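PDB 1VL4: PmbA-related protein from Thermotoga maritima, which is of uncertain function, named as a putative modulator of DNA gyrase and possibly a metallopeptidase. Local coordinates for residues R114-Y119 with V302-K307; I252-A257 with N411-L416; K307-N312 with T317-L322; N345-P350 with N424-S429. One frame throughout, in Å; residues are numbered along the deposited sequence.

Interaction 1 of 4, residues R114-Y119 with V302-K307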
# COMPACT_ATOMS: atom_id res chain seq x y z
N ARG A 114 -1.66 -24.38 21.56
CA ARG A 114 -2.61 -25.27 20.88
C ARG A 114 -1.93 -25.87 19.66
O ARG A 114 -1.35 -25.17 18.85
CB ARG A 114 -3.83 -24.49 20.40
CG ARG A 114 -4.70 -23.91 21.50
CD ARG A 114 -6.08 -23.41 20.91
NE ARG A 114 -7.05 -23.21 22.02
CZ ARG A 114 -8.36 -23.17 21.89
NH1 ARG A 114 -8.92 -23.30 20.70
NH2 ARG A 114 -9.13 -22.97 22.95
N GLU A 115 -2.09 -27.16 19.51
CA GLU A 115 -1.68 -27.92 18.31
C GLU A 115 -2.72 -27.75 17.21
O GLU A 115 -3.89 -28.04 17.43
CB GLU A 115 -1.53 -29.37 18.67
CG GLU A 115 -1.39 -30.41 17.51
CD GLU A 115 -0.21 -30.13 16.59
OE1 GLU A 115 0.79 -29.51 17.04
OE2 GLU A 115 -0.28 -30.57 15.40
N MET A 116 -2.28 -27.31 16.03
CA MET A 116 -3.19 -27.04 14.91
C MET A 116 -2.52 -27.39 13.57
O MET A 116 -1.29 -27.21 13.41
CB MET A 116 -3.71 -25.61 14.95
CG MET A 116 -2.66 -24.59 15.00
SD MET A 116 -3.18 -22.86 15.00
CE MET A 116 -3.88 -22.69 16.65
N GLU A 117 -3.32 -27.91 12.63
CA GLU A 117 -2.82 -28.38 11.34
C GLU A 117 -2.86 -27.24 10.33
O GLU A 117 -3.74 -27.16 9.51
CB GLU A 117 -3.55 -29.67 10.83
CG GLU A 117 -2.64 -30.37 9.78
CD GLU A 117 -3.26 -31.51 8.96
OE1 GLU A 117 -4.49 -31.51 8.68
OE2 GLU A 117 -2.47 -32.39 8.56
N THR A 118 -1.90 -26.34 10.45
CA THR A 118 -1.81 -25.15 9.63
C THR A 118 -0.92 -25.41 8.42
O THR A 118 -0.95 -24.65 7.49
CB THR A 118 -1.26 -23.95 10.44
OG1 THR A 118 -0.05 -24.33 11.13
CG2 THR A 118 -2.28 -23.52 11.49
N TYR A 119 -0.18 -26.52 8.43
CA TYR A 119 0.71 -26.82 7.31
C TYR A 119 0.35 -28.18 6.81
O TYR A 119 0.53 -29.15 7.52
CB TYR A 119 2.16 -26.79 7.76
CG TYR A 119 3.08 -27.21 6.67
CD1 TYR A 119 3.28 -26.37 5.55
CD2 TYR A 119 3.65 -28.47 6.66
CE1 TYR A 119 4.11 -26.79 4.50
CE2 TYR A 119 4.46 -28.88 5.60
CZ TYR A 119 4.68 -28.04 4.53
OH TYR A 119 5.51 -28.46 3.47
N VAL A 302 3.10 -15.23 22.45
CA VAL A 302 2.09 -15.57 23.44
C VAL A 302 1.13 -16.55 22.79
O VAL A 302 0.70 -16.34 21.64
CB VAL A 302 1.38 -14.28 23.97
CG1 VAL A 302 0.17 -14.60 24.89
CG2 VAL A 302 2.35 -13.34 24.64
N PRO A 303 0.77 -17.64 23.51
CA PRO A 303 -0.21 -18.53 22.88
C PRO A 303 -1.52 -17.81 22.52
O PRO A 303 -2.08 -17.02 23.32
CB PRO A 303 -0.49 -19.58 23.97
CG PRO A 303 0.61 -19.48 24.91
CD PRO A 303 1.18 -18.13 24.82
N THR A 304 -1.97 -18.06 21.31
CA THR A 304 -3.28 -17.59 20.88
C THR A 304 -4.36 -18.35 21.67
O THR A 304 -4.17 -19.51 22.08
CB THR A 304 -3.43 -17.76 19.38
OG1 THR A 304 -3.15 -19.11 18.99
CG2 THR A 304 -2.53 -16.85 18.62
N THR A 305 -5.45 -17.67 21.94
CA THR A 305 -6.54 -18.15 22.77
C THR A 305 -7.88 -17.98 22.04
O THR A 305 -8.06 -17.09 21.18
CB THR A 305 -6.60 -17.40 24.14
OG1 THR A 305 -6.86 -16.02 23.94
CG2 THR A 305 -5.31 -17.55 24.91
N GLU A 306 -8.81 -18.85 22.38
CA GLU A 306 -10.21 -18.79 21.94
C GLU A 306 -11.07 -18.12 23.01
O GLU A 306 -11.08 -18.52 24.20
CB GLU A 306 -10.73 -20.16 21.60
CG GLU A 306 -12.22 -20.22 21.14
CD GLU A 306 -12.62 -21.59 20.64
OE1 GLU A 306 -11.75 -22.50 20.63
OE2 GLU A 306 -13.80 -21.74 20.23
N LYS A 307 -11.84 -17.14 22.60
CA LYS A 307 -12.71 -16.45 23.56
C LYS A 307 -13.83 -15.72 22.85
O LYS A 307 -13.71 -15.40 21.69
CB LYS A 307 -11.94 -15.45 24.44
CG LYS A 307 -11.31 -14.33 23.67
CD LYS A 307 -10.03 -14.76 22.98
CE LYS A 307 -9.04 -13.63 22.81
NZ LYS A 307 -7.94 -14.12 21.93
O HOH W 1 -2.06 -21.49 21.33
O HOH W 2 -8.07 -20.70 24.78
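A salt bridge between Arg114 and Glu306, backed by two waters, ties the loop between helices 84-93 and 128-143 to the loop that leads into strand 307-311. Arg114 NH1 donates to Glu306 OE1 over 2.9 Å with an N-H...O angle of 158°. The acceptor lies at the edge of the guanidinium, nearly in its plane, and offers its anti lone pair, the one turned away from OE2. The two side chains cross at about a right angle, with the planes of their charged groups 66° apart, and only NH1 makes the bond. Arg114 gets there by extending from CG to NE, which carries its guanidinium alongside the Glu306 CB, 3.5 Å from NH2. Glu306 OE2 is taken by Lys283, so the carboxylate lies between two positive groups. One water accepts from Arg114 N at 2.9 Å and donates to the Thr304 O at 3.0 Å; a second accepts from Glu306 N and, weakly, from Arg114 NH2. Beside them Met116 CE approaches Thr304 OG1 at 4.3 Å, a loose contact; the hydroxyl itself bonds to Thr295 O. A glutamine in place of Glu306 would probably leave both Arg114 and Lys283 without the negative charge that now balances them. With Arg114 exposed and much of the link running through water, charge pairing rather than a tight apolar fit joins these loops.

Interaction 2 of 4, residues I252-A257 with N411-L416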
# COMPACT_ATOMS: atom_id res chain seq x y z
N ILE A 252 -12.44 -4.52 13.98
CA ILE A 252 -11.14 -4.99 14.49
C ILE A 252 -10.37 -3.88 15.27
O ILE A 252 -9.98 -4.11 16.42
CB ILE A 252 -10.33 -5.65 13.37
CG1 ILE A 252 -10.92 -7.04 13.05
CG2 ILE A 252 -8.83 -5.73 13.76
CD1 ILE A 252 -10.28 -7.75 11.80
N PRO A 253 -10.21 -2.67 14.69
CA PRO A 253 -9.61 -1.59 15.50
C PRO A 253 -10.36 -1.24 16.80
O PRO A 253 -9.74 -0.87 17.80
CB PRO A 253 -9.58 -0.39 14.54
CG PRO A 253 -9.75 -0.95 13.15
CD PRO A 253 -10.53 -2.23 13.32
N MET A 254 -11.69 -1.41 16.82
CA MET A 254 -12.51 -1.10 18.01
C MET A 254 -12.20 -1.96 19.22
O MET A 254 -12.33 -1.52 20.37
CB MET A 254 -14.01 -1.27 17.70
CG MET A 254 -14.44 -0.60 16.43
SD MET A 254 -16.21 -0.66 16.24
CE MET A 254 -16.37 0.39 14.80
N ILE A 255 -11.82 -3.20 18.95
CA ILE A 255 -11.59 -4.16 20.02
C ILE A 255 -10.12 -4.24 20.45
O ILE A 255 -9.82 -4.90 21.43
CB ILE A 255 -12.20 -5.56 19.71
CG1 ILE A 255 -11.59 -6.20 18.48
CG2 ILE A 255 -13.71 -5.46 19.73
CD1 ILE A 255 -12.10 -7.64 18.21
N SER A 256 -9.23 -3.52 19.77
CA SER A 256 -7.86 -3.29 20.33
C SER A 256 -7.81 -2.52 21.67
O SER A 256 -8.22 -1.34 21.76
CB SER A 256 -6.98 -2.59 19.30
OG SER A 256 -5.79 -2.17 19.89
N ALA A 257 -7.30 -3.16 22.72
CA ALA A 257 -7.11 -2.45 24.01
C ALA A 257 -6.26 -1.19 23.90
O ALA A 257 -6.39 -0.26 24.71
CB ALA A 257 -6.50 -3.36 25.07
N ASN A 411 -24.11 3.19 11.55
CA ASN A 411 -23.04 2.95 12.50
C ASN A 411 -22.97 1.46 12.72
O ASN A 411 -23.99 0.84 13.02
CB ASN A 411 -23.33 3.64 13.83
CG ASN A 411 -22.12 3.63 14.76
OD1 ASN A 411 -21.76 2.60 15.36
ND2 ASN A 411 -21.49 4.79 14.90
N PHE A 412 -21.77 0.90 12.60
CA PHE A 412 -21.52 -0.52 12.79
C PHE A 412 -22.08 -1.06 14.13
O PHE A 412 -22.62 -2.17 14.15
CB PHE A 412 -20.01 -0.84 12.66
CG PHE A 412 -19.73 -2.31 12.58
CD1 PHE A 412 -20.05 -3.03 11.44
CD2 PHE A 412 -19.25 -3.01 13.69
CE1 PHE A 412 -19.83 -4.42 11.39
CE2 PHE A 412 -19.04 -4.36 13.65
CZ PHE A 412 -19.36 -5.08 12.50
N LEU A 413 -22.00 -0.28 15.21
CA LEU A 413 -22.48 -0.74 16.50
C LEU A 413 -24.00 -0.86 16.52
O LEU A 413 -24.52 -1.84 17.04
CB LEU A 413 -21.99 0.13 17.66
CG LEU A 413 -20.46 0.15 17.84
CD1 LEU A 413 -20.05 0.93 19.11
CD2 LEU A 413 -19.87 -1.25 17.83
N ASP A 414 -24.69 0.09 15.91
CA ASP A 414 -26.14 0.01 15.76
C ASP A 414 -26.54 -1.16 14.87
O ASP A 414 -27.51 -1.81 15.13
CB ASP A 414 -26.69 1.29 15.13
CG ASP A 414 -26.66 2.48 16.08
OD1 ASP A 414 -26.99 2.29 17.28
OD2 ASP A 414 -26.32 3.59 15.62
N LEU A 415 -25.79 -1.40 13.81
CA LEU A 415 -25.97 -2.61 13.01
C LEU A 415 -25.96 -3.88 13.88
O LEU A 415 -26.87 -4.70 13.75
CB LEU A 415 -24.85 -2.70 11.97
CG LEU A 415 -25.08 -3.76 10.88
CD1 LEU A 415 -24.55 -3.27 9.55
CD2 LEU A 415 -24.45 -5.09 11.26
N LEU A 416 -24.95 -4.00 14.74
CA LEU A 416 -24.83 -5.12 15.65
C LEU A 416 -26.05 -5.23 16.53
O LEU A 416 -26.49 -6.35 16.81
CB LEU A 416 -23.57 -5.04 16.54
CG LEU A 416 -22.21 -5.19 15.84
CD1 LEU A 416 -21.02 -4.97 16.80
CD2 LEU A 416 -22.10 -6.53 15.12
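Met254 and Leu413 mark the nearest approach of two short helical segments, their CA atoms 10.1 Å apart, so the backbones stand well clear of each other and the gap is bridged by side chains alone. This is a buried apolar helix-to-helix contact: the weakly bonded turn 252-255 meets the first turn of helix 412-417. Met254 does the reaching. With its CG anti to the carbonyl carbon (chi1 -48°) and the chain extended beyond CG, it runs straight out from its own helix toward the other. Its sulfur lies 4.0 Å from Leu413 CD2, one branch of the leucine, and the two side chains run antiparallel alongside each other. Farther out, Met254 CE comes to 4.4 Å from Phe412 CB. The methyl thus sits nearest the base of the phenylalanine side chain, with no ring stack, and no hydrogen bond crosses between the segments. Other side chains of the same two segments turn to different partners: Phe412 and Leu415 pack on Leu247 of helix 241-247, while Ile255 and Leu416 touch Val309 and Leu310 of strand 307-311, respectively. The start of helix 412-417 is fixed by Asn411, the N-cap residue, whose ND2 is held by Glu384 OE2 and Ser382 O. With the amide gripped at its nitrogen, the oxygen is presented to the helix end: Leu413 N donates to Asn411 OD1 over 2.9 Å, lying in the plane of the amide and using a lone pair of the oxygen.

Interaction 3 of 4, residues K307-N312 with T317-L322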
# COMPACT_ATOMS: atom_id res chain seq x y z
N LYS A 307 -11.84 -17.14 22.60
CA LYS A 307 -12.71 -16.45 23.56
C LYS A 307 -13.83 -15.72 22.85
O LYS A 307 -13.71 -15.40 21.69
CB LYS A 307 -11.94 -15.45 24.44
CG LYS A 307 -11.31 -14.33 23.67
CD LYS A 307 -10.03 -14.76 22.98
CE LYS A 307 -9.04 -13.63 22.81
NZ LYS A 307 -7.94 -14.12 21.93
N PHE A 308 -14.89 -15.43 23.60
CA PHE A 308 -15.88 -14.47 23.12
C PHE A 308 -15.40 -13.02 23.25
O PHE A 308 -14.91 -12.57 24.30
CB PHE A 308 -17.21 -14.63 23.84
CG PHE A 308 -17.90 -15.93 23.55
CD1 PHE A 308 -18.72 -16.06 22.44
CD2 PHE A 308 -17.74 -17.01 24.41
CE1 PHE A 308 -19.34 -17.21 22.18
CE2 PHE A 308 -18.39 -18.20 24.16
CZ PHE A 308 -19.18 -18.31 23.03
N VAL A 309 -15.56 -12.29 22.16
CA VAL A 309 -15.51 -10.84 22.23
C VAL A 309 -16.93 -10.31 22.57
O VAL A 309 -17.09 -9.52 23.49
CB VAL A 309 -14.94 -10.23 20.94
CG1 VAL A 309 -14.84 -8.70 21.09
CG2 VAL A 309 -13.56 -10.82 20.67
N LEU A 310 -17.93 -10.78 21.83
CA LEU A 310 -19.32 -10.58 22.17
C LEU A 310 -19.93 -11.91 22.45
O LEU A 310 -19.80 -12.86 21.67
CB LEU A 310 -20.05 -9.92 21.00
CG LEU A 310 -20.27 -8.42 20.92
CD1 LEU A 310 -19.29 -7.59 21.69
CD2 LEU A 310 -20.32 -8.00 19.42
N GLU A 311 -20.55 -12.03 23.60
CA GLU A 311 -21.23 -13.23 23.95
C GLU A 311 -22.68 -12.83 24.19
O GLU A 311 -22.98 -12.12 25.16
CB GLU A 311 -20.61 -13.87 25.18
CG GLU A 311 -21.26 -15.26 25.45
CD GLU A 311 -20.59 -16.05 26.56
OE1 GLU A 311 -19.63 -15.53 27.17
OE2 GLU A 311 -21.02 -17.21 26.80
N ASN A 312 -23.56 -13.30 23.30
CA ASN A 312 -24.97 -12.89 23.30
C ASN A 312 -25.08 -11.37 23.40
O ASN A 312 -25.87 -10.85 24.13
CB ASN A 312 -25.76 -13.57 24.43
CG ASN A 312 -25.58 -15.10 24.43
OD1 ASN A 312 -25.56 -15.73 23.38
ND2 ASN A 312 -25.46 -15.69 25.61
N THR A 317 -14.52 -8.75 26.48
CA THR A 317 -13.09 -8.41 26.65
C THR A 317 -12.64 -7.61 25.48
O THR A 317 -13.22 -7.73 24.40
CB THR A 317 -12.18 -9.70 26.72
OG1 THR A 317 -10.79 -9.36 26.93
CG2 THR A 317 -12.30 -10.53 25.44
N PHE A 318 -11.57 -6.83 25.67
CA PHE A 318 -10.79 -6.35 24.53
C PHE A 318 -9.66 -7.34 24.25
O PHE A 318 -9.40 -8.26 25.02
CB PHE A 318 -10.23 -4.95 24.81
CG PHE A 318 -11.28 -3.93 25.07
CD1 PHE A 318 -12.22 -3.63 24.08
CD2 PHE A 318 -11.34 -3.26 26.29
CE1 PHE A 318 -13.22 -2.69 24.32
CE2 PHE A 318 -12.35 -2.30 26.53
CZ PHE A 318 -13.27 -2.02 25.54
N LEU A 319 -9.03 -7.15 23.12
CA LEU A 319 -7.84 -7.87 22.73
C LEU A 319 -6.58 -7.08 23.16
O LEU A 319 -6.55 -5.86 23.10
CB LEU A 319 -7.86 -8.12 21.22
CG LEU A 319 -9.10 -8.90 20.73
CD1 LEU A 319 -8.97 -9.22 19.27
CD2 LEU A 319 -9.32 -10.17 21.51
N HIS A 320 -5.57 -7.82 23.60
CA HIS A 320 -4.38 -7.27 24.20
C HIS A 320 -3.06 -7.73 23.55
O HIS A 320 -2.99 -8.77 22.88
CB HIS A 320 -4.32 -7.68 25.67
CG HIS A 320 -5.36 -7.01 26.52
ND1 HIS A 320 -5.17 -5.77 27.08
CD2 HIS A 320 -6.59 -7.41 26.90
CE1 HIS A 320 -6.24 -5.44 27.79
NE2 HIS A 320 -7.12 -6.42 27.69
N ASN A 321 -2.04 -6.91 23.79
CA ASN A 321 -0.65 -7.29 23.67
C ASN A 321 -0.05 -7.28 25.08
O ASN A 321 -0.77 -7.05 26.06
CB ASN A 321 0.09 -6.41 22.66
CG ASN A 321 0.08 -4.92 22.99
OD1 ASN A 321 -0.09 -4.49 24.15
ND2 ASN A 321 0.33 -4.12 21.96
N LEU A 322 1.24 -7.58 25.22
CA LEU A 322 1.84 -7.67 26.54
C LEU A 322 1.75 -6.32 27.27
O LEU A 322 1.44 -6.29 28.47
CB LEU A 322 3.30 -8.13 26.44
CG LEU A 322 3.51 -9.58 25.97
CD1 LEU A 322 5.00 -9.94 25.81
CD2 LEU A 322 2.84 -10.53 26.92
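Lys307 reaches across to Thr317 and Leu319, and its side chain traces much of this contact. The chain passes through the beta-hairpin of strands 307-311 and 314-315 and returns as 317-322. From CB, which points toward the other segment, CG is set between the backbone N and the carbonyl carbon (chi1 62°) and passes 4.3 Å from Thr317 CG2. A bend at chi2 then turns the chain along 317-322; CD leads on to CE, which lies 3.7 Å from Leu319 CD2, and the ammonium NZ beyond it forms a salt bridge with Asp284. The aliphatic part of the lysine thus lines an apolar patch while its charge is satisfied farther on. Val309 supplies another side of the patch: its CG2 faces Leu319 CD2 at 4.4 Å, and its CG1 lies 3.8 Å from Thr317 O, a buried carbonyl with no hydrogen-bond partner in the model. The Thr317 methyl presses on the backbone, with CG2 3.5 Å from Phe308 O. With the methyl there, OG1 stands anti to the backbone N (chi1 -178°) and donates to Phe318 O over 2.6 Å, entering a lone pair of that carbonyl within its plane. An alanine at Thr317 is likely to open a gap beside Lys307 CG and Phe308 O and to leave Phe318 O without this donor. No hydrogen bond joins the two segments, but each is held from outside: Val309 and Leu310 form a classic beta bulge opposite Ile282 of strand 282-285, and Val309 and Leu319 both pack on Ile255 of helix 252-255; 317-322 then leads into helix 322-328.

Interaction 4 of 4, residues N345-P350 with N424-S429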
# COMPACT_ATOMS: atom_id res chain seq x y z
N ASN A 345 -8.81 -15.33 13.89
CA ASN A 345 -10.00 -15.46 13.06
C ASN A 345 -11.15 -14.82 13.82
O ASN A 345 -11.49 -15.27 14.90
CB ASN A 345 -10.33 -16.90 12.79
CG ASN A 345 -9.24 -17.64 11.99
OD1 ASN A 345 -9.17 -17.51 10.78
ND2 ASN A 345 -8.41 -18.46 12.70
N LEU A 346 -11.71 -13.77 13.28
CA LEU A 346 -12.82 -13.12 13.96
C LEU A 346 -14.12 -13.67 13.37
O LEU A 346 -14.46 -13.31 12.26
CB LEU A 346 -12.78 -11.61 13.81
CG LEU A 346 -13.84 -10.83 14.64
CD1 LEU A 346 -13.54 -10.97 16.11
CD2 LEU A 346 -13.90 -9.42 14.22
N MET A 347 -14.86 -14.45 14.17
CA MET A 347 -16.01 -15.20 13.72
C MET A 347 -17.31 -14.76 14.35
O MET A 347 -17.48 -14.84 15.56
CB MET A 347 -15.80 -16.69 13.99
CG MET A 347 -16.95 -17.56 13.52
SD MET A 347 -16.53 -19.27 13.54
CE MET A 347 -18.01 -20.03 12.93
N LEU A 348 -18.28 -14.43 13.51
CA LEU A 348 -19.67 -14.30 13.96
C LEU A 348 -20.29 -15.68 13.95
O LEU A 348 -20.28 -16.37 12.94
CB LEU A 348 -20.47 -13.36 13.04
CG LEU A 348 -21.98 -13.31 13.38
CD1 LEU A 348 -22.12 -12.45 14.56
CD2 LEU A 348 -22.81 -12.75 12.29
N MET A 349 -20.82 -16.07 15.11
CA MET A 349 -21.28 -17.39 15.31
C MET A 349 -22.62 -17.59 14.60
O MET A 349 -23.51 -16.76 14.75
CB MET A 349 -21.40 -17.66 16.80
CG MET A 349 -20.08 -17.56 17.59
SD MET A 349 -18.66 -18.50 16.93
CE MET A 349 -19.13 -20.12 17.24
N PRO A 350 -22.78 -18.70 13.83
CA PRO A 350 -24.02 -18.91 13.10
C PRO A 350 -25.19 -19.28 13.98
O PRO A 350 -24.98 -19.84 15.07
CB PRO A 350 -23.70 -20.10 12.16
CG PRO A 350 -22.72 -20.89 12.90
CD PRO A 350 -21.86 -19.83 13.63
N ASN A 424 -26.72 -19.82 8.87
CA ASN A 424 -25.84 -20.94 9.10
C ASN A 424 -24.92 -21.12 7.88
O ASN A 424 -24.25 -22.12 7.74
CB ASN A 424 -26.66 -22.20 9.45
CG ASN A 424 -27.46 -22.72 8.26
OD1 ASN A 424 -27.32 -22.24 7.15
ND2 ASN A 424 -28.29 -23.71 8.49
N ASP A 425 -24.89 -20.13 6.99
CA ASP A 425 -24.10 -20.17 5.76
C ASP A 425 -22.79 -19.45 6.00
O ASP A 425 -22.53 -18.40 5.44
CB ASP A 425 -24.85 -19.55 4.55
CG ASP A 425 -25.33 -18.13 4.81
OD1 ASP A 425 -25.54 -17.78 5.99
OD2 ASP A 425 -25.51 -17.37 3.84
N VAL A 426 -21.96 -20.07 6.83
CA VAL A 426 -20.68 -19.51 7.24
C VAL A 426 -19.67 -19.55 6.09
O VAL A 426 -19.57 -20.55 5.38
CB VAL A 426 -20.13 -20.29 8.43
CG1 VAL A 426 -18.69 -19.82 8.77
CG2 VAL A 426 -21.06 -20.14 9.62
N LYS A 427 -19.01 -18.42 5.86
CA LYS A 427 -17.97 -18.31 4.86
C LYS A 427 -16.73 -17.71 5.55
O LYS A 427 -16.83 -16.89 6.46
CB LYS A 427 -18.41 -17.43 3.68
CG LYS A 427 -17.38 -17.32 2.56
CD LYS A 427 -17.94 -16.82 1.28
CE LYS A 427 -16.86 -16.45 0.25
NZ LYS A 427 -16.06 -17.59 -0.27
N VAL A 428 -15.56 -18.12 5.08
CA VAL A 428 -14.30 -17.67 5.66
C VAL A 428 -13.60 -16.65 4.74
O VAL A 428 -13.57 -16.80 3.50
CB VAL A 428 -13.39 -18.92 5.89
CG1 VAL A 428 -11.97 -18.49 6.35
CG2 VAL A 428 -13.94 -19.78 6.87
N SER A 429 -13.04 -15.59 5.32
CA SER A 429 -12.22 -14.67 4.58
C SER A 429 -10.83 -14.70 5.24
O SER A 429 -10.48 -15.67 5.91
CB SER A 429 -12.83 -13.25 4.62
OG SER A 429 -12.22 -12.42 3.68
O HOH W 3 -10.50 -15.75 9.27
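A water sits 2.7 Å from Asn345 OD1 and, more weakly, 3.4 Å from Ser429 O. Asn345 ND2 is held by Leu285 O and Ser294 OG, which together fix the turn of the amide. The setting is a mixed beta sheet in which strand 345-348 and edge strand 427-428 are not neighbours: strand 432-434 runs between them, parallel to the first and antiparallel to the second. Accordingly the CA atoms of Met347 and Val428 are 8.6 Å apart, and no direct hydrogen bond joins the segments. Side chains meet over one side of the intervening strand, where Met347 and Val426 both touch Ile433. Met347, fully extended with CG anti to the backbone N (chi1 -179°), brings CE to 4.2 Å from Val426 CG1. Farther along, beyond Met347 and ahead of Val426, the chains draw together, with Pro350 and Asn424 CA atoms 4.8 Å apart and Pro350 CB 3.8 Å from Asn424 CA. The proline ring lies obliquely across the other branch of the valine: Val426 CG2 is 3.7 Å from Pro350 CB and 3.8 Å from Pro350 CG.

How the interactions relate
From the N terminus, 114-119 comes first, and 302-307 closes interaction 1 with it, tying the loop before helix 128-143 to the C-terminal family region. Segment 252-257 falls between the two segments of interaction 1, but its partner 411-416 comes much later, so interactions 1 and 2 cross. Interaction 3 follows at once, sharing Lys307 with interaction 1; it is a short local closure lying wholly within the span of interaction 2, and backbone hydrogen bonds of Leu319 with Ile255 and Ala257 join the two. Interaction 4 starts within interaction 2 and closes after it, so these cross as well, touching where Leu346 packs on Ile252 and Ile255. Interactions 3 and 4 reach the same mixed sheet.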